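Local coordinates for protein AadB (Pseudomonas aeruginosa, PDB 4XJE) that transfers the adenylyl group of a nucleotide to the 2''-hydroxyl of aminoglycosides such as gentamicin, kanamycin and tobramycin, giving bacterial resistance, at residues Thr11-Leu16 with Asp51-Thr56. Sequence-based numbering, arbitrary orientation.
Sequences TTQVTL and DDIDLT. With AMP (adenosine monophosphate), chain B; TOY (tobramycin), chain C.
Ile53 meets the first turns of the N-terminal helix with the end of its side chain: CD1 of Ile53 lies 3.8 Å from CD2 of Leu16, the two side chains passing at a slant, and 4.0 Å from the backbone O of Gln13. CG1 of Ile53 stands anti to the carbonyl carbon (chi1 -65°), and the next bond carries CD1 outward to the helix. CG of Gln13 completes this small apolar patch, 4.2 Å from CD1 of Ile53.

Beyond CG the Gln13 chain runs extended (chi2 179°), which brings its amide alongside the turn leading into the strand; NE2 of Gln13 is 3.9 Å from the backbone N of Asp52. The bonds that hold this buried amide come from elsewhere: NE2 donates to the carbonyl of His50 and bonds to Glu91, while OE1 is bonded to NE1 of Trp37. Both ends of the amide being engaged, its rotation is fixed.

Turned from the helix, Asp52, at the entry to the strand, and Asp54, within it, line the active site; both are known to coordinate two manganese ions in this enzyme. Here OD2 of Asp52 accepts a hydrogen bond of 2.8 Å from N33 of tobramycin, and its OD1 lies 2.5 Å from O1P of AMP; OD2 of Asp54 is 2.6 Å from the same phosphate oxygen. Asp94, a further manganese ligand, lies beside Asp52. The Asp-x-Asp pair at the start of this strand is characteristic of the nucleotidyltransferase fold. Here the helix packs on the side of Ile53, away from the ligand-binding face.

Helix 11-26 thus backs the start of strand 53-58, which in the mixed sheet runs parallel to strand 91-100 and antiparallel to strand 32-34, from which helix 35-43 follows directly.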
loop_
_atom_site.group_PDB
_atom_site.type_symbol
_atom_site.label_atom_id
_atom_site.label_comp_id
_atom_site.label_asym_id
_atom_site.label_seq_id
_atom_site.Cartn_x
_atom_site.Cartn_y
_atom_site.Cartn_z
ATOM N N THR A 11 -9.423 -7.336 -13.620
ATOM C CA THR A 11 -8.921 -8.706 -13.609
ATOM C C THR A 11 -7.431 -8.657 -13.912
ATOM O O THR A 11 -6.658 -9.487 -13.442
ATOM C CB THR A 11 -9.639 -9.612 -14.636
ATOM O OG1 THR A 11 -9.094 -10.936 -14.578
ATOM C CG2 THR A 11 -9.486 -9.064 -16.056
ATOM N N THR A 12 -7.036 -7.663 -14.698
ATOM C CA THR A 12 -5.643 -7.446 -15.055
ATOM C C THR A 12 -4.791 -7.108 -13.832
ATOM O O THR A 12 -3.684 -7.628 -13.681
ATOM C CB THR A 12 -5.521 -6.309 -16.090
ATOM O OG1 THR A 12 -6.393 -6.579 -17.195
ATOM C CG2 THR A 12 -4.092 -6.182 -16.593
ATOM N N GLN A 13 -5.303 -6.243 -12.961
ATOM C CA GLN A 13 -4.575 -5.848 -11.760
ATOM C C GLN A 13 -4.383 -7.024 -10.809
ATOM O O GLN A 13 -3.287 -7.229 -10.286
ATOM C CB GLN A 13 -5.302 -4.715 -11.030
ATOM C CG GLN A 13 -5.041 -3.343 -11.613
ATOM C CD GLN A 13 -5.798 -2.251 -10.883
ATOM O OE1 GLN A 13 -6.460 -2.503 -9.876
ATOM N NE2 GLN A 13 -5.700 -1.028 -11.389
ATOM N N VAL A 14 -5.450 -7.785 -10.583
ATOM C CA VAL A 14 -5.383 -8.948 -9.708
ATOM C C VAL A 14 -4.288 -9.896 -10.175
ATOM O O VAL A 14 -3.466 -10.346 -9.378
ATOM C CB VAL A 14 -6.734 -9.702 -9.653
ATOM C CG1 VAL A 14 -6.548 -11.148 -9.174
ATOM C CG2 VAL A 14 -7.702 -8.969 -8.744
ATOM N N THR A 15 -4.281 -10.200 -11.468
ATOM C CA THR A 15 -3.309 -11.138 -12.013
ATOM C C THR A 15 -1.906 -10.544 -11.965
ATOM O O THR A 15 -0.931 -11.257 -11.721
ATOM C CB THR A 15 -3.648 -11.544 -13.466
ATOM O OG1 THR A 15 -3.600 -10.393 -14.321
ATOM C CG2 THR A 15 -5.029 -12.189 -13.536
ATOM N N LEU A 16 -1.801 -9.239 -12.194
ATOM C CA LEU A 16 -0.513 -8.560 -12.134
ATOM C C LEU A 16 0.053 -8.585 -10.715
ATOM O O LEU A 16 1.262 -8.714 -10.529
ATOM C CB LEU A 16 -0.641 -7.117 -12.624
ATOM C CG LEU A 16 0.663 -6.343 -12.820
ATOM C CD1 LEU A 16 1.582 -7.047 -13.810
ATOM C CD2 LEU A 16 0.358 -4.930 -13.290
ATOM N N ASP A 51 -7.225 2.511 -8.841
ATOM C CA ASP A 51 -6.572 3.265 -9.916
ATOM C C ASP A 51 -5.235 2.640 -10.267
ATOM O O ASP A 51 -4.773 2.725 -11.405
ATOM C CB ASP A 51 -6.341 4.727 -9.519
ATOM C CG ASP A 51 -7.621 5.535 -9.443
ATOM O OD1 ASP A 51 -8.694 5.015 -9.812
ATOM O OD2 ASP A 51 -7.550 6.701 -8.996
ATOM N N ASP A 52 -4.609 2.025 -9.271
ATOM C CA ASP A 52 -3.267 1.505 -9.433
ATOM C C ASP A 52 -2.978 0.431 -8.398
ATOM O O ASP A 52 -3.847 0.065 -7.603
ATOM C CB ASP A 52 -2.243 2.641 -9.318
ATOM C CG ASP A 52 -2.417 3.464 -8.049
ATOM O OD1 ASP A 52 -3.112 3.008 -7.117
ATOM O OD2 ASP A 52 -1.850 4.575 -7.983
ATOM N N ILE A 53 -1.749 -0.068 -8.428
ATOM C CA ILE A 53 -1.262 -1.011 -7.433
ATOM C C ILE A 53 -0.216 -0.315 -6.579
ATOM O O ILE A 53 0.788 0.174 -7.094
ATOM C CB ILE A 53 -0.657 -2.262 -8.087
ATOM C CG1 ILE A 53 -1.739 -3.042 -8.838
ATOM C CG2 ILE A 53 -0.006 -3.157 -7.040
ATOM C CD1 ILE A 53 -1.198 -3.883 -9.974
ATOM N N ASP A 54 -0.464 -0.260 -5.277
ATOM C CA ASP A 54 0.476 0.351 -4.352
ATOM C C ASP A 54 1.368 -0.715 -3.739
ATOM O O ASP A 54 0.883 -1.723 -3.223
ATOM C CB ASP A 54 -0.268 1.124 -3.266
ATOM C CG ASP A 54 -1.123 2.234 -3.835
ATOM O OD1 ASP A 54 -0.552 3.182 -4.416
ATOM O OD2 ASP A 54 -2.364 2.159 -3.704
ATOM N N LEU A 55 2.675 -0.487 -3.808
ATOM C CA LEU A 55 3.654 -1.421 -3.265
ATOM C C LEU A 55 4.579 -0.737 -2.267
ATOM O O LEU A 55 5.026 0.387 -2.498
ATOM C CB LEU A 55 4.489 -2.034 -4.388
ATOM C CG LEU A 55 3.752 -2.843 -5.458
ATOM C CD1 LEU A 55 4.708 -3.196 -6.583
ATOM C CD2 LEU A 55 3.145 -4.097 -4.853
ATOM N N THR A 56 4.855 -1.423 -1.162
ATOM C CA THR A 56 5.907 -1.010 -0.243
ATOM C C THR A 56 7.034 -2.033 -0.342
ATOM O O THR A 56 6.786 -3.237 -0.279
ATOM C CB THR A 56 5.416 -0.900 1.216
ATOM O OG1 THR A 56 4.276 -0.038 1.279
ATOM C CG2 THR A 56 6.503 -0.328 2.114
HETATM P P AMP B . -4.951 4.313 -4.342
HETATM O O1P AMP B . -3.579 4.091 -4.946
HETATM O O2P AMP B . -5.784 5.087 -5.356
HETATM O O3P AMP B . -5.519 3.049 -3.778
HETATM O "O5'" AMP B . -4.699 5.311 -3.125
HETATM C "C5'" AMP B . -4.080 4.863 -1.930
HETATM C "C4'" AMP B . -4.287 5.850 -0.812
HETATM O "O4'" AMP B . -3.601 7.087 -1.116
HETATM C "C3'" AMP B . -5.725 6.274 -0.573
HETATM O "O3'" AMP B . -6.433 5.336 0.213
HETATM C "C2'" AMP B . -5.571 7.633 0.101
HETATM O "O2'" AMP B . -5.317 7.478 1.487
HETATM C "C1'" AMP B . -4.305 8.178 -0.564
HETATM N N9 AMP B . -4.592 9.155 -1.632
HETATM C C8 AMP B . -5.327 8.959 -2.772
HETATM N N7 AMP B . -5.411 10.015 -3.545
HETATM C C5 AMP B . -4.680 10.974 -2.869
HETATM C C6 AMP B . -4.379 12.322 -3.160
HETATM N N6 AMP B . -4.811 12.958 -4.253
HETATM N N1 AMP B . -3.619 13.001 -2.275
HETATM C C2 AMP B . -3.193 12.371 -1.176
HETATM N N3 AMP B . -3.412 11.109 -0.793
HETATM C C4 AMP B . -4.166 10.465 -1.687
HETATM C C11 TOY C . 1.769 9.902 1.947
HETATM O O11 TOY C . 2.070 9.334 0.694
HETATM C C21 TOY C . 1.793 11.421 1.808
HETATM N N21 TOY C . 0.860 11.904 0.777
HETATM C C31 TOY C . 3.225 11.856 1.513
HETATM C C41 TOY C . 4.202 11.352 2.563
HETATM O O41 TOY C . 5.531 11.711 2.183
HETATM C C51 TOY C . 4.067 9.839 2.682
HETATM O O51 TOY C . 2.696 9.476 2.933
HETATM C C61 TOY C . 4.886 9.293 3.835
HETATM N N61 TOY C . 4.770 7.836 3.992
HETATM C C12 TOY C . 1.106 6.256 -1.911
HETATM N N12 TOY C . 0.519 5.127 -2.647
HETATM C C22 TOY C . 1.462 5.855 -0.478
HETATM C C32 TOY C . 2.116 7.025 0.264
HETATM N N32 TOY C . 2.387 6.643 1.658
HETATM C C42 TOY C . 1.232 8.272 0.213
HETATM C C52 TOY C . 0.830 8.640 -1.210
HETATM O O52 TOY C . -0.065 9.746 -1.193
HETATM C C62 TOY C . 0.155 7.444 -1.867
HETATM O O62 TOY C . -0.183 7.793 -3.218
HETATM C C13 TOY C . -1.530 8.104 -3.479
HETATM C C23 TOY C . -1.973 7.365 -4.738
HETATM O O23 TOY C . -1.697 5.976 -4.602
HETATM C C33 TOY C . -1.261 7.920 -5.977
HETATM N N33 TOY C . -1.766 7.255 -7.189
HETATM C C43 TOY C . -1.508 9.428 -6.032
HETATM O O43 TOY C . -0.843 10.005 -7.150
HETATM C C53 TOY C . -0.966 10.036 -4.742
HETATM O O53 TOY C . -1.694 9.502 -3.629
HETATM C C63 TOY C . -1.110 11.538 -4.674
HETATM O O63 TOY C . -0.505 12.059 -3.498
#